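Local coordinates for enoyl-CoA hydratase/isomerase (Mycobacterium avium, PDB 3P5M), which probably catalyses the hydration or isomerisation of enoyl-coenzyme A thioesters within the crotonase superfamily, at residues 118-121 with 122-125; 153-156 with 157-161; 162-165 with 166-169. All coordinates share one frame; numbering follows the deposited sequence.

Interaction 1 (118-121 with 122-125); sequences VAAP and ASYF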
loop_
_atom_site.group_PDB
_atom_site.type_symbol
_atom_site.label_atom_id
_atom_site.label_comp_id
_atom_site.label_asym_id
_atom_site.label_seq_id
_atom_site.Cartn_x
_atom_site.Cartn_y
_atom_site.Cartn_z
ATOM N N VAL B 118 15.241 -0.336 -14.795
ATOM C CA VAL B 118 13.951 -0.845 -15.273
ATOM C C VAL B 118 13.943 -2.347 -14.996
ATOM O O VAL B 118 14.705 -3.124 -15.602
ATOM C CB VAL B 118 13.723 -0.548 -16.800
ATOM C CG1 VAL B 118 12.344 -1.042 -17.232
ATOM C CG2 VAL B 118 13.859 0.977 -17.138
ATOM N N ALA B 119 13.126 -2.738 -14.039
ATOM C CA ALA B 119 13.173 -4.090 -13.510
ATOM C C ALA B 119 12.013 -4.915 -14.060
ATOM O O ALA B 119 10.862 -4.457 -14.051
ATOM C CB ALA B 119 13.140 -4.061 -11.950
ATOM N N ALA B 120 12.342 -6.116 -14.552
ATOM C CA ALA B 120 11.346 -7.099 -14.988
ATOM C C ALA B 120 10.624 -7.635 -13.766
ATOM O O ALA B 120 11.244 -7.693 -12.662
ATOM C CB ALA B 120 12.053 -8.238 -15.756
ATOM N N PRO B 121 9.352 -8.059 -13.930
ATOM C CA PRO B 121 8.484 -8.521 -12.801
ATOM C C PRO B 121 9.080 -9.630 -11.954
ATOM O O PRO B 121 8.965 -9.597 -10.698
ATOM C CB PRO B 121 7.187 -9.018 -13.477
ATOM C CG PRO B 121 7.283 -8.645 -14.913
ATOM C CD PRO B 121 8.606 -7.963 -15.207
ATOM N N ALA B 122 9.732 -10.584 -12.606
ATOM C CA ALA B 122 10.358 -11.695 -11.880
ATOM C C ALA B 122 11.802 -11.377 -11.453
ATOM O O ALA B 122 12.534 -12.272 -10.977
ATOM C CB ALA B 122 10.296 -12.981 -12.736
ATOM N N SER B 123 12.224 -10.124 -11.606
ATOM C CA SER B 123 13.624 -9.773 -11.234
ATOM C C SER B 123 13.740 -9.590 -9.718
ATOM O O SER B 123 12.721 -9.499 -9.042
ATOM C CB SER B 123 14.188 -8.602 -12.034
ATOM O OG SER B 123 13.581 -7.361 -11.714
ATOM N N TYR B 124 14.960 -9.696 -9.181
ATOM C CA TYR B 124 15.200 -9.455 -7.748
ATOM C C TYR B 124 16.626 -8.999 -7.449
ATOM O O TYR B 124 17.554 -9.181 -8.263
ATOM C CB TYR B 124 14.878 -10.704 -6.913
ATOM C CG TYR B 124 15.734 -11.900 -7.210
ATOM C CD1 TYR B 124 16.890 -12.154 -6.460
ATOM C CD2 TYR B 124 15.398 -12.792 -8.226
ATOM C CE1 TYR B 124 17.671 -13.271 -6.697
ATOM C CE2 TYR B 124 16.185 -13.938 -8.482
ATOM C CZ TYR B 124 17.302 -14.157 -7.710
ATOM O OH TYR B 124 18.068 -15.248 -7.932
ATOM N N PHE B 125 16.781 -8.446 -6.247
ATOM C CA PHE B 125 17.998 -7.758 -5.808
ATOM C C PHE B 125 18.362 -8.389 -4.486
ATOM O O PHE B 125 17.506 -8.565 -3.601
ATOM C CB PHE B 125 17.703 -6.262 -5.679
ATOM C CG PHE B 125 17.238 -5.634 -6.972
ATOM C CD1 PHE B 125 18.147 -4.995 -7.829
ATOM C CD2 PHE B 125 15.927 -5.733 -7.363
ATOM C CE1 PHE B 125 17.730 -4.453 -9.038
ATOM C CE2 PHE B 125 15.492 -5.208 -8.559
ATOM C CZ PHE B 125 16.392 -4.553 -9.407
HETATM O O HOH W 1 10.184 -10.321 -8.479
#
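The hydroxyl of Ser-123 lies against the methyl group of Ala-119, with OG 3.3 Å from CB of that alanine. Both belong to a type I beta turn and its flanks: Ala-120 to Ser-123 form the turn, which carries the chain from strand 116-119 in the larger sheet of the crotonase fold to strand 124-126 in the smaller one. Pro-121 suits the second place of the turn because its ring already restricts phi to about the value needed there (-55°), and Ala-122 follows with a small side chain at the bend. The carbonyl of Ala-120 closes the turn by accepting twice from Ser-123. Ser-123 N donates to Ala-120 O over 2.8 Å, from well above the carbonyl plane. Ser-123 OG donates to Ala-120 O at 2.5 Å, lying in that plane on a lone pair. The second bond is possible because OG is folded between its own backbone N and carbonyl carbon (chi1 69°), which turns it back toward the carbonyl of Ala-120. Two donors from one residue thus meet the closing carbonyl, and OG also has a weak bond to Val-99 O.

At the bend, Pro-121 and Ala-122 pack on Ala-122 and Pro-121 of another subunit, so small side chains suit this meeting point. Deeper in, Phe-125 is buried, and Ala-119 is small enough to lie beside it: Ala-119 CB sits at the ring edge, 4.2 Å from Phe-125 CZ. A water donates to Pro-121 O at 2.6 Å and to Ser-123 O at 2.7 Å, bridging the two carbonyls.

Interaction 2 (153-156 with 157-161); sequences TSRM and AMTAE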
loop_
_atom_site.group_PDB
_atom_site.type_symbol
_atom_site.label_atom_id
_atom_site.label_comp_id
_atom_site.label_asym_id
_atom_site.label_seq_id
_atom_site.Cartn_x
_atom_site.Cartn_y
_atom_site.Cartn_z
ATOM N N THR B 153 18.696 -1.582 4.463
ATOM C CA THR B 153 20.051 -2.007 4.072
ATOM C C THR B 153 20.678 -3.052 4.985
ATOM O O THR B 153 21.154 -4.056 4.495
ATOM C CB THR B 153 21.030 -0.822 3.903
ATOM O OG1 THR B 153 20.456 0.168 3.045
ATOM C CG2 THR B 153 22.356 -1.310 3.286
ATOM N N SER B 154 20.700 -2.789 6.297
ATOM C CA SER B 154 21.207 -3.742 7.299
ATOM C C SER B 154 20.534 -5.080 7.139
ATOM O O SER B 154 21.196 -6.100 7.183
ATOM C CB SER B 154 20.961 -3.275 8.747
ATOM O OG SER B 154 21.338 -1.929 8.909
ATOM N N ARG B 155 19.217 -5.072 6.976
ATOM C CA ARG B 155 18.495 -6.296 6.749
ATOM C C ARG B 155 18.982 -7.015 5.480
ATOM O O ARG B 155 19.398 -8.175 5.567
ATOM C CB ARG B 155 16.965 -6.092 6.713
ATOM C CG ARG B 155 16.206 -7.438 6.564
ATOM C CD ARG B 155 14.691 -7.327 6.800
ATOM N NE ARG B 155 13.994 -8.589 6.509
ATOM C CZ ARG B 155 12.751 -8.863 6.893
ATOM N NH1 ARG B 155 12.084 -7.962 7.602
ATOM N NH2 ARG B 155 12.176 -10.041 6.584
ATOM N N MET B 156 18.970 -6.326 4.329
ATOM C CA MET B 156 19.454 -6.941 3.092
ATOM C C MET B 156 20.814 -7.610 3.307
ATOM O O MET B 156 21.020 -8.743 2.894
ATOM C CB MET B 156 19.583 -5.912 1.977
ATOM C CG MET B 156 18.239 -5.602 1.339
ATOM S SD MET B 156 18.431 -4.514 -0.071
ATOM C CE MET B 156 19.003 -5.696 -1.282
ATOM N N ALA B 157 21.713 -6.899 3.986
ATOM C CA ALA B 157 23.094 -7.357 4.108
ATOM C C ALA B 157 23.205 -8.468 5.135
ATOM O O ALA B 157 23.879 -9.442 4.892
ATOM C CB ALA B 157 24.049 -6.202 4.456
ATOM N N MET B 158 22.529 -8.326 6.263
ATOM C CA MET B 158 22.612 -9.325 7.315
ATOM C C MET B 158 21.780 -10.594 7.102
ATOM O O MET B 158 22.183 -11.665 7.581
ATOM C CB MET B 158 22.337 -8.696 8.658
ATOM C CG MET B 158 23.537 -7.863 9.064
ATOM S SD MET B 158 23.353 -6.971 10.573
ATOM C CE MET B 158 22.452 -8.111 11.573
ATOM N N THR B 159 20.659 -10.506 6.388
ATOM C CA THR B 159 19.809 -11.708 6.196
ATOM C C THR B 159 19.983 -12.378 4.836
ATOM O O THR B 159 19.525 -13.522 4.615
ATOM C CB THR B 159 18.292 -11.400 6.377
ATOM O OG1 THR B 159 17.835 -10.593 5.288
ATOM C CG2 THR B 159 18.017 -10.737 7.664
ATOM N N ALA B 160 20.618 -11.665 3.911
ATOM C CA ALA B 160 20.786 -12.142 2.534
ATOM C C ALA B 160 19.444 -12.489 1.799
ATOM O O ALA B 160 19.426 -13.326 0.902
ATOM C CB ALA B 160 21.791 -13.336 2.492
ATOM N N GLU B 161 18.341 -11.830 2.169
ATOM C CA GLU B 161 17.027 -12.133 1.568
ATOM C C GLU B 161 16.951 -11.552 0.179
ATOM O O GLU B 161 17.561 -10.506 -0.096
ATOM C CB GLU B 161 15.864 -11.575 2.427
ATOM C CG GLU B 161 15.634 -12.367 3.701
ATOM C CD GLU B 161 14.918 -11.575 4.816
ATOM O OE1 GLU B 161 14.427 -10.454 4.584
ATOM O OE2 GLU B 161 14.872 -12.087 5.940
HETATM O O HOH W 2 19.817 -9.206 0.520
#
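The C-terminal end of helix 150-159 is finished here by backbone bonds, a threonine hydroxyl and a salt bridge. Two successive i to i+4 backbone bonds lead in, from Ala-157 N to Thr-153 O and from Met-158 N to Ser-154 O. Next, Arg-155 O takes two donors from Thr-159. Thr-159 N lies nearly straight out from the carbonyl, 2.8 Å from Arg-155 O, whereas Thr-159 OG1, 2.9 Å from Arg-155 O, arrives from above the carbonyl plane. Threonine fits this last turn because chi1 of 70° folds OG1 back over the backbone, leaving CG2 beside the aliphatic part of the arginine, 3.9 Å from Arg-155 CG.

That arginine runs out fully extended, CG standing opposite the backbone N (chi1 -176°), far enough to meet the carboxylate of Glu-161 beyond the helix end. Arg-155 NE donates to Glu-161 OE1 over 2.7 Å, meeting that oxygen on its syn side, while OE1 lies at the guanidinium edge, a little out of its plane. The bonds from NH2 to the carboxylate are weak, consistent with the two planes being turned 70° apart. Arg-155 NH1 bonds instead to Ser-175 O of another subunit, so the guanidinium joins the helix end to the assembly.

Ala-160 takes positive phi and breaks the helix; its N makes a weak bond to Met-156 O. A water donating to Met-156 O at 2.7 Å also donates to Glu-161 O. A residue of positive phi directly after the last helical turn commonly ends an alpha-helix; glycine is the usual choice, and alanine adopts it less readily.

Interaction 3 (162-165 with 166-169); sequences KISA and ATAF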
loop_
_atom_site.group_PDB
_atom_site.type_symbol
_atom_site.label_atom_id
_atom_site.label_comp_id
_atom_site.label_asym_id
_atom_site.label_seq_id
_atom_site.Cartn_x
_atom_site.Cartn_y
_atom_site.Cartn_z
ATOM N N LYS B 162 16.204 -12.228 -0.692
ATOM C CA LYS B 162 15.896 -11.725 -2.020
ATOM C C LYS B 162 14.851 -10.627 -1.869
ATOM O O LYS B 162 13.851 -10.807 -1.168
ATOM C CB LYS B 162 15.319 -12.842 -2.911
ATOM C CG LYS B 162 16.378 -13.894 -3.330
ATOM C CD LYS B 162 15.756 -15.032 -4.163
ATOM C CE LYS B 162 16.744 -16.201 -4.273
ATOM N NZ LYS B 162 16.097 -17.368 -4.924
ATOM N N ILE B 163 15.086 -9.488 -2.530
ATOM C CA ILE B 163 14.080 -8.435 -2.595
ATOM C C ILE B 163 13.470 -8.412 -3.984
ATOM O O ILE B 163 14.175 -8.157 -4.970
ATOM C CB ILE B 163 14.710 -7.055 -2.296
ATOM C CG1 ILE B 163 15.600 -7.127 -1.019
ATOM C CG2 ILE B 163 13.617 -5.977 -2.256
ATOM C CD1 ILE B 163 14.846 -7.638 0.292
ATOM N N SER B 164 12.161 -8.621 -4.063
ATOM C CA SER B 164 11.457 -8.690 -5.341
ATOM C C SER B 164 11.543 -7.368 -6.072
ATOM O O SER B 164 11.761 -6.313 -5.451
ATOM C CB SER B 164 9.979 -9.018 -5.114
ATOM O OG SER B 164 9.315 -7.904 -4.522
ATOM N N ALA B 165 11.394 -7.412 -7.385
ATOM C CA ALA B 165 11.312 -6.150 -8.132
ATOM C C ALA B 165 10.232 -5.237 -7.553
ATOM O O ALA B 165 10.481 -4.075 -7.377
ATOM C CB ALA B 165 11.049 -6.393 -9.597
ATOM N N ALA B 166 9.063 -5.778 -7.244
ATOM C CA ALA B 166 7.927 -5.001 -6.708
ATOM C C ALA B 166 8.292 -4.299 -5.383
ATOM O O ALA B 166 8.030 -3.127 -5.222
ATOM C CB ALA B 166 6.719 -5.925 -6.473
ATOM N N THR B 167 8.891 -5.048 -4.451
ATOM C CA THR B 167 9.335 -4.521 -3.161
ATOM C C THR B 167 10.429 -3.461 -3.325
ATOM O O THR B 167 10.340 -2.409 -2.703
ATOM C CB THR B 167 9.832 -5.657 -2.278
ATOM O OG1 THR B 167 8.777 -6.593 -2.134
ATOM C CG2 THR B 167 10.284 -5.166 -0.884
ATOM N N ALA B 168 11.422 -3.732 -4.196
ATOM C CA ALA B 168 12.473 -2.773 -4.500
ATOM C C ALA B 168 11.868 -1.477 -4.989
ATOM O O ALA B 168 12.267 -0.407 -4.539
ATOM C CB ALA B 168 13.475 -3.313 -5.535
ATOM N N PHE B 169 10.911 -1.561 -5.905
ATOM C CA PHE B 169 10.216 -0.336 -6.333
ATOM C C PHE B 169 9.497 0.464 -5.212
ATOM O O PHE B 169 9.569 1.728 -5.170
ATOM C CB PHE B 169 9.225 -0.671 -7.440
ATOM C CG PHE B 169 8.510 0.522 -7.980
ATOM C CD1 PHE B 169 9.173 1.407 -8.837
ATOM C CD2 PHE B 169 7.172 0.764 -7.641
ATOM C CE1 PHE B 169 8.513 2.515 -9.359
ATOM C CE2 PHE B 169 6.498 1.874 -8.151
ATOM C CZ PHE B 169 7.172 2.755 -9.020
#
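Ser-164 stands at the N-cap of helix 165-171, and its short side chain can be followed in two steps toward Thr-167, three residues on. CB lies 4.0 Å from Thr-167 OG1, beside the first turn. The tip, Ser-164 OG, reaches Thr-167 OG1 at 2.8 Å in a hydrogen bond between hydroxyls, in which either could donate. OG gets there because chi1 of 70° swings it in between the serine's own N and carbonyl carbon, over the start of the helix. Serine is apt at an N-cap: it is compact, and its oxygen can lie near the first helical N-H groups. Its backbone opens the helix too, since Ser-164 O accepts from Ala-168 N at 2.9 Å, with an almost straight N-H...O angle of 171°. Ala-165 O takes the next bond, from Phe-169 N.

Thr-167 also uses its other branch. Its CG2 meets Ile-163 CG2 at 3.7 Å, the two side chains crossing at about a right angle. The same isoleucine methyl lies 4.2 Å from Ala-168 CB; this pair has the positions of a hydrophobic staple, here with a small alanine as the second member. Ala-168 leans on Phe-125 of strand 124-126, Ala-165 and Phe-169 touch Ile-177 of strand 176-177, and Ser-164 packs on Ser-179 of another subunit, placing the helix start between both sheets and a subunit interface.

The three contacts follow one another along the chain, and each is partly buried. Interactions 1 and 3 lie about 7 Å apart, centre to centre, and share the smaller sheet: strands 124-126 and 163-164 are neighbours, with probable hydrogen bonds from Ile-163 N to Phe-125 O and from Ala-165 N to Ser-123 O. Both border the same neighbouring subunit. Interaction 2, farther off, faces a different one and touches the others through the side chain of Met-156, whose CE packs on Ile-163 CG1 at 3.7 Å. The chemistry differs accordingly: a doubly accepting carbonyl closes a turn, an arginine–glutamate salt bridge spans a helix end, and paired hydroxyls with a small staple-like contact begin a helix.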